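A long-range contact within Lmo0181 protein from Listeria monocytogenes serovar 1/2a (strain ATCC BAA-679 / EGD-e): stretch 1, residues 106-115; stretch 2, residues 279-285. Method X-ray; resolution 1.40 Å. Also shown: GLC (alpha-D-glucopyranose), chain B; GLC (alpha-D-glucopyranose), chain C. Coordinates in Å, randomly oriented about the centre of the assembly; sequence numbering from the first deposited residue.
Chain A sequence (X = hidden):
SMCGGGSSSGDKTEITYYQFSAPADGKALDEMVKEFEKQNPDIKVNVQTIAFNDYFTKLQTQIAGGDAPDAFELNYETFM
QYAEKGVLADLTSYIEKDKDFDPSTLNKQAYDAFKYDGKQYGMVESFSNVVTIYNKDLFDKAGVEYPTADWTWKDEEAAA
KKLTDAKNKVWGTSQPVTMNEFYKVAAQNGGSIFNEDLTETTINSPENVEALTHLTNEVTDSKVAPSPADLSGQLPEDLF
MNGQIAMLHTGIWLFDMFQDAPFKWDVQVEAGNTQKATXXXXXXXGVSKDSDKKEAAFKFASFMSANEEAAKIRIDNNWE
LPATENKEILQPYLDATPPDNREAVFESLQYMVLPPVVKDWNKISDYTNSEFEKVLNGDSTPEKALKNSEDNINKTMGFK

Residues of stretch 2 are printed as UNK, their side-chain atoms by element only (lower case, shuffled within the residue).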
# COMPACT_ATOMS: atom_id res chain seq x y z
N LEU A 106 18.83 -4.20 5.22
CA LEU A 106 17.45 -3.80 4.93
C LEU A 106 16.78 -4.75 3.97
O LEU A 106 17.43 -5.46 3.21
CB LEU A 106 17.46 -2.41 4.32
CG LEU A 106 18.20 -1.36 5.15
CD1 LEU A 106 17.93 -0.01 4.49
CD2 LEU A 106 17.70 -1.31 6.57
N ASN A 107 15.46 -4.79 4.00
CA ASN A 107 14.73 -5.52 2.96
C ASN A 107 15.11 -4.99 1.58
O ASN A 107 15.00 -3.81 1.28
CB ASN A 107 13.23 -5.36 3.18
CG ASN A 107 12.41 -6.08 2.14
OD1 ASN A 107 12.36 -5.67 0.98
ND2 ASN A 107 11.73 -7.16 2.54
N LYS A 108 15.60 -5.91 0.75
CA LYS A 108 16.16 -5.47 -0.51
C LYS A 108 15.16 -4.93 -1.53
O LYS A 108 15.47 -3.96 -2.23
CB LYS A 108 16.88 -6.63 -1.15
CG LYS A 108 17.79 -6.14 -2.27
CD LYS A 108 18.78 -7.19 -2.71
CE LYS A 108 19.37 -6.82 -4.06
NZ LYS A 108 19.98 -8.03 -4.69
N GLN A 109 13.99 -5.55 -1.57
CA GLN A 109 12.95 -5.07 -2.46
C GLN A 109 12.50 -3.66 -2.05
O GLN A 109 12.27 -2.81 -2.90
CB GLN A 109 11.75 -6.02 -2.46
CG GLN A 109 12.04 -7.34 -3.15
CD GLN A 109 12.97 -8.20 -2.34
OE1 GLN A 109 12.80 -8.38 -1.13
NE2 GLN A 109 13.99 -8.69 -2.99
N ALA A 110 12.43 -3.40 -0.76
CA ALA A 110 12.00 -2.11 -0.28
C ALA A 110 13.06 -1.06 -0.54
O ALA A 110 12.74 0.03 -0.96
CB ALA A 110 11.66 -2.20 1.20
N TYR A 111 14.33 -1.43 -0.34
CA TYR A 111 15.43 -0.48 -0.62
C TYR A 111 15.50 -0.17 -2.10
O TYR A 111 15.66 1.01 -2.51
CB TYR A 111 16.75 -1.07 -0.11
CG TYR A 111 17.93 -0.14 -0.20
CD1 TYR A 111 18.01 1.02 0.56
CD2 TYR A 111 18.97 -0.39 -1.08
CE1 TYR A 111 19.10 1.89 0.48
CE2 TYR A 111 20.06 0.47 -1.17
CZ TYR A 111 20.11 1.60 -0.38
OH TYR A 111 21.15 2.50 -0.41
N ASP A 112 15.40 -1.21 -2.93
CA ASP A 112 15.52 -1.06 -4.38
C ASP A 112 14.38 -0.25 -5.02
O ASP A 112 14.52 0.24 -6.14
CB ASP A 112 15.60 -2.42 -5.06
CG ASP A 112 16.89 -3.18 -4.80
OD1 ASP A 112 17.87 -2.58 -4.29
OD2 ASP A 112 16.88 -4.40 -5.12
N ALA A 113 13.26 -0.13 -4.32
CA ALA A 113 12.10 0.60 -4.83
C ALA A 113 12.40 2.05 -5.12
O ALA A 113 11.68 2.68 -5.92
CB ALA A 113 10.95 0.50 -3.84
N PHE A 114 13.46 2.58 -4.50
CA PHE A 114 13.78 4.00 -4.56
C PHE A 114 15.05 4.26 -5.32
O PHE A 114 15.70 5.27 -5.11
CB PHE A 114 13.75 4.64 -3.16
CG PHE A 114 12.42 4.40 -2.51
CD1 PHE A 114 11.32 5.15 -2.89
CD2 PHE A 114 12.23 3.39 -1.59
CE1 PHE A 114 10.07 4.89 -2.40
CE2 PHE A 114 11.00 3.13 -1.08
CZ PHE A 114 9.91 3.87 -1.50
N LYS A 115 15.38 3.33 -6.20
CA LYS A 115 16.50 3.48 -7.12
C LYS A 115 15.96 3.79 -8.51
O LYS A 115 14.96 3.20 -8.94
CB LYS A 115 17.31 2.18 -7.12
CG LYS A 115 18.65 2.15 -7.83
CD LYS A 115 19.41 0.85 -7.59
CE LYS A 115 18.95 -0.07 -6.46
NZ LYS A 115 19.33 0.17 -5.03
N UNK A 279 0.32 -8.31 -2.61
CA UNK A 279 0.90 -6.96 -2.73
C UNK A 279 2.20 -6.84 -1.96
O UNK A 279 2.43 -7.47 -0.94
c UNK A 279 -0.88 -4.95 -4.42
c UNK A 279 -3.02 -4.83 -3.97
n UNK A 279 -2.11 -4.57 -4.88
c UNK A 279 -0.08 -5.94 -2.17
n UNK A 279 -2.41 -5.36 -2.92
c UNK A 279 -1.06 -5.45 -3.18
N UNK A 280 3.07 -5.97 -2.45
CA UNK A 280 4.27 -5.48 -1.77
C UNK A 280 4.35 -3.99 -2.02
O UNK A 280 4.44 -3.53 -3.14
c UNK A 280 9.01 -4.94 -0.23
c UNK A 280 7.51 -4.66 -2.02
c UNK A 280 5.53 -6.17 -2.31
c UNK A 280 8.31 -6.02 0.24
c UNK A 280 7.16 -6.41 -0.43
c UNK A 280 8.64 -4.25 -1.33
c UNK A 280 6.78 -5.75 -1.59
N UNK A 281 4.30 -3.25 -0.92
CA UNK A 281 4.36 -1.79 -0.95
C UNK A 281 5.54 -1.34 -0.12
O UNK A 281 5.98 -2.01 0.78
c UNK A 281 1.88 -1.02 -2.64
c UNK A 281 0.81 -1.28 -3.47
c UNK A 281 -0.32 -2.39 -1.70
c UNK A 281 1.86 -1.49 -1.33
c UNK A 281 0.75 -2.13 -0.86
c UNK A 281 -0.30 -1.95 -3.00
c UNK A 281 3.03 -1.22 -0.43
N UNK A 282 6.02 -0.15 -0.42
CA UNK A 282 7.09 0.45 0.36
C UNK A 282 7.02 1.94 0.33
O UNK A 282 6.68 2.51 -0.71
c UNK A 282 8.47 0.03 -0.13
N UNK A 283 7.30 2.58 1.45
CA UNK A 283 7.44 4.03 1.50
C UNK A 283 8.88 4.43 1.69
O UNK A 283 9.61 3.73 2.39
n UNK A 283 4.42 3.78 3.45
c UNK A 283 5.11 4.26 2.42
o UNK A 283 4.61 4.48 1.33
c UNK A 283 6.59 4.56 2.65
N UNK A 284 9.24 5.55 1.10
CA UNK A 284 10.60 6.08 1.14
C UNK A 284 10.55 7.56 1.39
O UNK A 284 9.51 8.20 1.18
N UNK A 285 11.66 8.11 1.82
CA UNK A 285 11.78 9.55 2.03
C UNK A 285 12.83 10.05 1.06
O UNK A 285 13.95 9.57 1.00
c UNK A 285 12.38 11.36 3.62
c UNK A 285 11.33 9.51 5.87
c UNK A 285 12.12 9.88 3.48
c UNK A 285 11.02 9.38 4.39
C1 GLC B . -0.28 2.17 2.06
C2 GLC B . 1.22 2.11 1.95
C3 GLC B . 1.68 2.74 0.64
C4 GLC B . 0.92 2.15 -0.54
C5 GLC B . -0.58 2.29 -0.32
C6 GLC B . -1.40 1.61 -1.41
O2 GLC B . 1.80 2.77 3.08
O3 GLC B . 3.07 2.46 0.50
O4 GLC B . 1.26 2.91 -1.70
O5 GLC B . -0.94 1.64 0.91
O6 GLC B . -2.76 1.70 -0.93
C1 GLC C . -3.73 1.62 -1.99
C2 GLC C . -5.05 1.96 -1.31
C3 GLC C . -5.34 0.91 -0.23
C4 GLC C . -5.34 -0.47 -0.87
C5 GLC C . -4.08 -0.72 -1.71
C6 GLC C . -4.15 -1.98 -2.58
O2 GLC C . -5.02 3.28 -0.75
O3 GLC C . -6.63 1.23 0.30
O4 GLC C . -5.37 -1.49 0.15
O5 GLC C . -3.80 0.35 -2.62
O6 GLC C . -5.26 -1.87 -3.46

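Position 279 carries one carbon followed by a five-membered ring of three carbons and two nitrogens, the imidazole pattern. It lies out of reach of stretch 1, and a ring carbon instead approaches the chain C glucose. This is His 279, a residue of the sugar side, with CE1 3.4 Å from C6 of the chain C glucose.

Position 280 has one carbon and then a ring of six carbons with no heteroatom, which excludes tyrosine. Its CA-to-CB bond points toward stretch 1, and the ring reaches the first turn of the helix, where one ring carbon touches Asn 107, Gln 109 and Ala 110. The residue is Phe 280. With chi1 at t, its tip makes all three of these approaches: Phe 280 CZ lies 3.6 Å from Asn 107 OD1, 3.7 Å from Gln 109 CB and 3.8 Å from Ala 110 N. Ala 110 N sits at the ring edge and is already engaged, since it donates to Asn 107 OD1 at 2.9 Å in the N-cap bond. The aromatic tip therefore packs against a cap in which Ala 110 N and Asn 107 OD1 are already bonded to each other.

Position 281 shows the same atoms, one carbon and a six-carbon ring, but its side chain is out of reach of stretch 1. The ring instead has C4 of the chain B glucose over one face. It is Phe 281, with chi1 at m.

Position 282 has a single side-chain carbon, pointing toward stretch 1. That CB is 4.1 Å from Ala 110 CB, 4.5 Å from Ala 113 CB and 4.1 Å from Phe 114 CE2, so one methyl meets two others and an aromatic ring. This is Ala 282, and its CA lies 5.6 Å from the CA of Ala 110, a close approach of strand and helix between two small residues.

Position 283 has two carbons, the second bearing one oxygen and one nitrogen: a short amide, pointing away from stretch 1. Only its backbone comes near stretch 1, with C 3.4 Å from Phe 114 CZ. The residue is Asn 283. Its OD1 accepts from O3 of the chain B glucose at 2.7 Å, and its ND2 donates to O2 of the same sugar at 2.8 Å.

Position 284 has no side-chain atoms. Its CA lies over the face of the Phe 114 ring, 3.7 Å from the centroid, in a CH-pi contact, and its N is 3.2 Å from Phe 114 CZ. It is Gly 284. An ideal CB here would fall 2.7 Å from Phe 114 CE1, a clash.

Position 285 has four carbons, forked at the first with one arm two carbons long, pointing away and making no contact with stretch 1. It is Ile 285.

The contact buries 288 Å² without a hydrogen bond between the stretches. Its rule is complementary size: Phe 280 reaches to the capped turn, Ala 110 and Ala 282 meet methyl to methyl, and Phe 114 lies against glycine. Meanwhile Phe 281 and Asn 283, the residues between, serve the sugar.

Stretch 2 279-285: HFFANGI
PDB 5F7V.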